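Local coordinates for putative creatinine amidohydrolase (Bacteroides fragilis, PDB 3LUB), which binds zinc and probably hydrolyses carbon-nitrogen bonds in linear amides, as a member of the creatininase superfamily, at residues I195-L198 and N199-V202; A51-A54 and A55-A58. All coordinates share one frame; numbering follows the deposited sequence.

The two contacts are local, each made within eight consecutive residues, and neither lies at the zinc site. Contact 2 sits in mid-helix 42-62, its centre about 15 Å from the centre of the chain, with a regular ladder of i to i+4 bonds and with alanines on its buried faces. Contact 1 lies about 27 Å out, on the other side of that centre, where short helix 196-199 ends in a Schellman motif and meets a second subunit. Their centres are about 39 Å apart and they share no element. Both are partly buried, but contact 1 is buried partly by another chain and contact 2 by its own.

Contact 1: residues I195-L198 and N199-V202; sequences IASL and NEKV
A Schellman motif closes the short helix 196-199: Val-202 N reaches back to Ser-197 O at 3.0 Å (N-H...O angle 152°), and inside that loop Lys-201 N makes a weak bond to Leu-198 O. Lys-201 is the C-prime residue, and its positive phi of 73° turns the chain out of the helix. Just before it, Glu-200 N makes the i to i+4 bond to Ala-196 O at 2.8 Å, while the bond from Asn-199 N to Ile-195 O is weak. The turn also sets Val-202 CG2 against Ser-197 CB, 4.0 Å away. With its CG beside the backbone N (chi1 -67°), Glu-200 runs back along the helix; its CG is 3.5 Å from Ala-196 O, and the carboxylate continues until OE2 stands 3.9 Å from Ala-196 CB. A water donates to Glu-200 OE2 at 3.0 Å and, weakly, to Ser-197 OG. That hydroxyl is also hydrogen-bonded to Glu-246 of the second subunit, whose Leu-243 and Leu-252 pack on Ser-197 and Leu-198. Asn-199 ND2 turns instead to Phe-193 O of its own chain, just ahead of the helix. Backbone groups thus close the helix, while the Ser-197 hydroxyl bonds across the interface, near a bound calcium ion and linked only weakly through the water to Glu-200.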
loop_
_atom_site.group_PDB
_atom_site.type_symbol
_atom_site.label_atom_id
_atom_site.label_comp_id
_atom_site.label_asym_id
_atom_site.label_seq_id
_atom_site.Cartn_x
_atom_site.Cartn_y
_atom_site.Cartn_z
ATOM N N ILE F 195 31.805 -16.546 6.182
ATOM C CA ILE F 195 32.371 -15.245 5.788
ATOM C C ILE F 195 32.892 -14.503 7.043
ATOM O O ILE F 195 32.110 -13.927 7.771
ATOM C CB ILE F 195 31.303 -14.380 5.052
ATOM C CG1 ILE F 195 30.915 -15.078 3.742
ATOM C CG2 ILE F 195 31.819 -12.949 4.805
ATOM C CD1 ILE F 195 29.606 -14.562 3.075
ATOM N N ALA F 196 34.202 -14.530 7.286
ATOM C CA ALA F 196 34.791 -14.059 8.570
ATOM C C ALA F 196 34.367 -12.636 8.969
ATOM O O ALA F 196 34.000 -12.394 10.110
ATOM C CB ALA F 196 36.311 -14.129 8.525
ATOM N N SER F 197 34.410 -11.715 8.007
ATOM C CA SER F 197 34.037 -10.310 8.211
ATOM C C SER F 197 32.626 -10.154 8.756
ATOM O O SER F 197 32.352 -9.215 9.500
ATOM C CB SER F 197 34.213 -9.505 6.918
ATOM O OG SER F 197 35.574 -9.576 6.474
ATOM N N LEU F 198 31.736 -11.086 8.420
ATOM C CA LEU F 198 30.380 -11.050 9.002
ATOM C C LEU F 198 30.409 -11.522 10.439
ATOM O O LEU F 198 29.643 -11.017 11.252
ATOM C CB LEU F 198 29.368 -11.864 8.199
ATOM C CG LEU F 198 29.063 -11.440 6.777
ATOM C CD1 LEU F 198 27.939 -12.295 6.208
ATOM C CD2 LEU F 198 28.763 -9.929 6.679
ATOM N N ASN F 199 31.278 -12.474 10.773
ATOM C CA ASN F 199 31.426 -12.880 12.186
ATOM C C ASN F 199 32.048 -11.726 12.998
ATOM O O ASN F 199 31.650 -11.468 14.133
ATOM C CB ASN F 199 32.245 -14.160 12.343
ATOM C CG ASN F 199 31.579 -15.365 11.717
ATOM O OD1 ASN F 199 30.350 -15.526 11.761
ATOM N ND2 ASN F 199 32.378 -16.217 11.123
ATOM N N GLU F 200 32.974 -11.001 12.366
ATOM C CA GLU F 200 33.629 -9.846 12.973
ATOM C C GLU F 200 32.723 -8.632 13.040
ATOM O O GLU F 200 33.064 -7.662 13.691
ATOM C CB GLU F 200 34.876 -9.446 12.172
ATOM C CG GLU F 200 36.035 -10.437 12.177
ATOM C CD GLU F 200 36.990 -10.220 10.983
ATOM O OE1 GLU F 200 36.986 -9.090 10.400
ATOM O OE2 GLU F 200 37.721 -11.182 10.633
ATOM N N LYS F 201 31.597 -8.663 12.334
ATOM C CA LYS F 201 30.619 -7.555 12.334
ATOM C C LYS F 201 31.057 -6.297 11.573
ATOM O O LYS F 201 30.624 -5.193 11.898
ATOM C CB LYS F 201 30.167 -7.206 13.756
ATOM C CG LYS F 201 29.579 -8.423 14.456
ATOM C CD LYS F 201 28.987 -8.127 15.807
ATOM C CE LYS F 201 28.473 -9.467 16.403
ATOM N NZ LYS F 201 27.790 -9.313 17.702
ATOM N N VAL F 202 31.862 -6.482 10.522
ATOM C CA VAL F 202 32.152 -5.381 9.556
ATOM C C VAL F 202 30.832 -4.971 8.873
ATOM O O VAL F 202 30.580 -3.791 8.654
ATOM C CB VAL F 202 33.195 -5.784 8.481
ATOM C CG1 VAL F 202 33.313 -4.681 7.391
ATOM C CG2 VAL F 202 34.541 -6.136 9.141
HETATM O O HOH W 1 38.309 -11.153 7.732
#

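Contact 2: residues A51-A54 and A55-A58; sequences AVEA and AELA
Glu-56 lies over the preceding turn of the helix and meets Val-52 along most of its length. Its CB is 3.5 Å from Val-52 O, and CG comes nearer to the same oxygen, at 3.3 Å, because chi1 of -76° places CG beside the backbone N. From there the chain extends (chi2 173°), which carries CD to 4.1 Å from Val-52 CG1. At the tip the two oxygens part: OE1 is 3.8 Å from Glu-53 CA, whereas OE2 is near Val-52 CG1 and is hydrogen-bonded to Asn-3 in the N-terminal region. These residues belong to helix 42-62, the crossover helix of the beta-alpha-beta unit that links parallel strands 23-28 and 66-68. Four successive i to i+4 bonds give the evidence of regular helix, from Ala-55 N to Ala-51 O at 2.8 Å through to Ala-58 N to Ala-54 O at 2.9 Å. Val-52 and Ala-51 pack on Val-68 of the strand, while Ala-54 and Leu-57 touch helix 226-249. Glu-53 OE2 is hydrogen-bonded to Tyr-175 OH, and Glu-53 OE1 is 5.9 Å from Glu-56 OE1, so the two like charges are near but not in contact.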
loop_
_atom_site.group_PDB
_atom_site.type_symbol
_atom_site.label_atom_id
_atom_site.label_comp_id
_atom_site.label_asym_id
_atom_site.label_seq_id
_atom_site.Cartn_x
_atom_site.Cartn_y
_atom_site.Cartn_z
ATOM N N ALA F 51 7.250 -5.195 32.597
ATOM C CA ALA F 51 6.588 -3.883 32.505
ATOM C C ALA F 51 5.530 -3.695 33.574
ATOM O O ALA F 51 5.393 -2.599 34.137
ATOM C CB ALA F 51 6.000 -3.662 31.090
ATOM N N VAL F 52 4.771 -4.742 33.870
ATOM C CA VAL F 52 3.766 -4.687 34.966
ATOM C C VAL F 52 4.465 -4.453 36.318
ATOM O O VAL F 52 4.053 -3.572 37.097
ATOM C CB VAL F 52 2.854 -5.943 34.977
ATOM C CG1 VAL F 52 2.054 -6.078 36.301
ATOM C CG2 VAL F 52 1.910 -5.878 33.824
ATOM N N GLU F 53 5.549 -5.184 36.562
ATOM C CA GLU F 53 6.337 -4.991 37.781
ATOM C C GLU F 53 6.874 -3.553 37.889
ATOM O O GLU F 53 6.834 -2.982 38.930
ATOM C CB GLU F 53 7.509 -5.956 37.833
ATOM C CG GLU F 53 7.390 -7.117 38.788
ATOM C CD GLU F 53 8.753 -7.585 39.290
ATOM O OE1 GLU F 53 9.262 -6.950 40.243
ATOM O OE2 GLU F 53 9.326 -8.557 38.732
ATOM N N ALA F 54 7.379 -2.989 36.796
ATOM C CA ALA F 54 7.903 -1.621 36.818
ATOM C C ALA F 54 6.780 -0.603 36.975
ATOM O O ALA F 54 6.976 0.432 37.628
ATOM C CB ALA F 54 8.744 -1.321 35.586
ATOM N N ALA F 55 5.627 -0.870 36.365
ATOM C CA ALA F 55 4.435 -0.018 36.520
ATOM C C ALA F 55 3.981 0.025 37.982
ATOM O O ALA F 55 3.636 1.082 38.520
ATOM C CB ALA F 55 3.242 -0.523 35.570
ATOM N N GLU F 56 3.978 -1.134 38.621
ATOM C CA GLU F 56 3.611 -1.250 40.016
ATOM C C GLU F 56 4.604 -0.481 40.902
ATOM O O GLU F 56 4.204 0.221 41.842
ATOM C CB GLU F 56 3.574 -2.723 40.427
ATOM C CG GLU F 56 2.347 -3.479 39.928
ATOM C CD GLU F 56 2.398 -4.987 40.209
ATOM O OE1 GLU F 56 3.519 -5.570 40.338
ATOM O OE2 GLU F 56 1.310 -5.605 40.281
ATOM N N LEU F 57 5.893 -0.608 40.597
ATOM C CA LEU F 57 6.905 0.154 41.335
ATOM C C LEU F 57 6.757 1.655 41.154
ATOM O O LEU F 57 6.823 2.380 42.146
ATOM C CB LEU F 57 8.307 -0.267 40.943
ATOM C CG LEU F 57 9.445 0.306 41.772
ATOM C CD1 LEU F 57 9.310 -0.155 43.213
ATOM C CD2 LEU F 57 10.759 -0.127 41.127
ATOM N N ALA F 58 6.560 2.132 39.917
ATOM C CA ALA F 58 6.405 3.566 39.691
ATOM C C ALA F 58 5.176 4.102 40.409
ATOM O O ALA F 58 5.184 5.226 40.895
ATOM C CB ALA F 58 6.309 3.892 38.189
#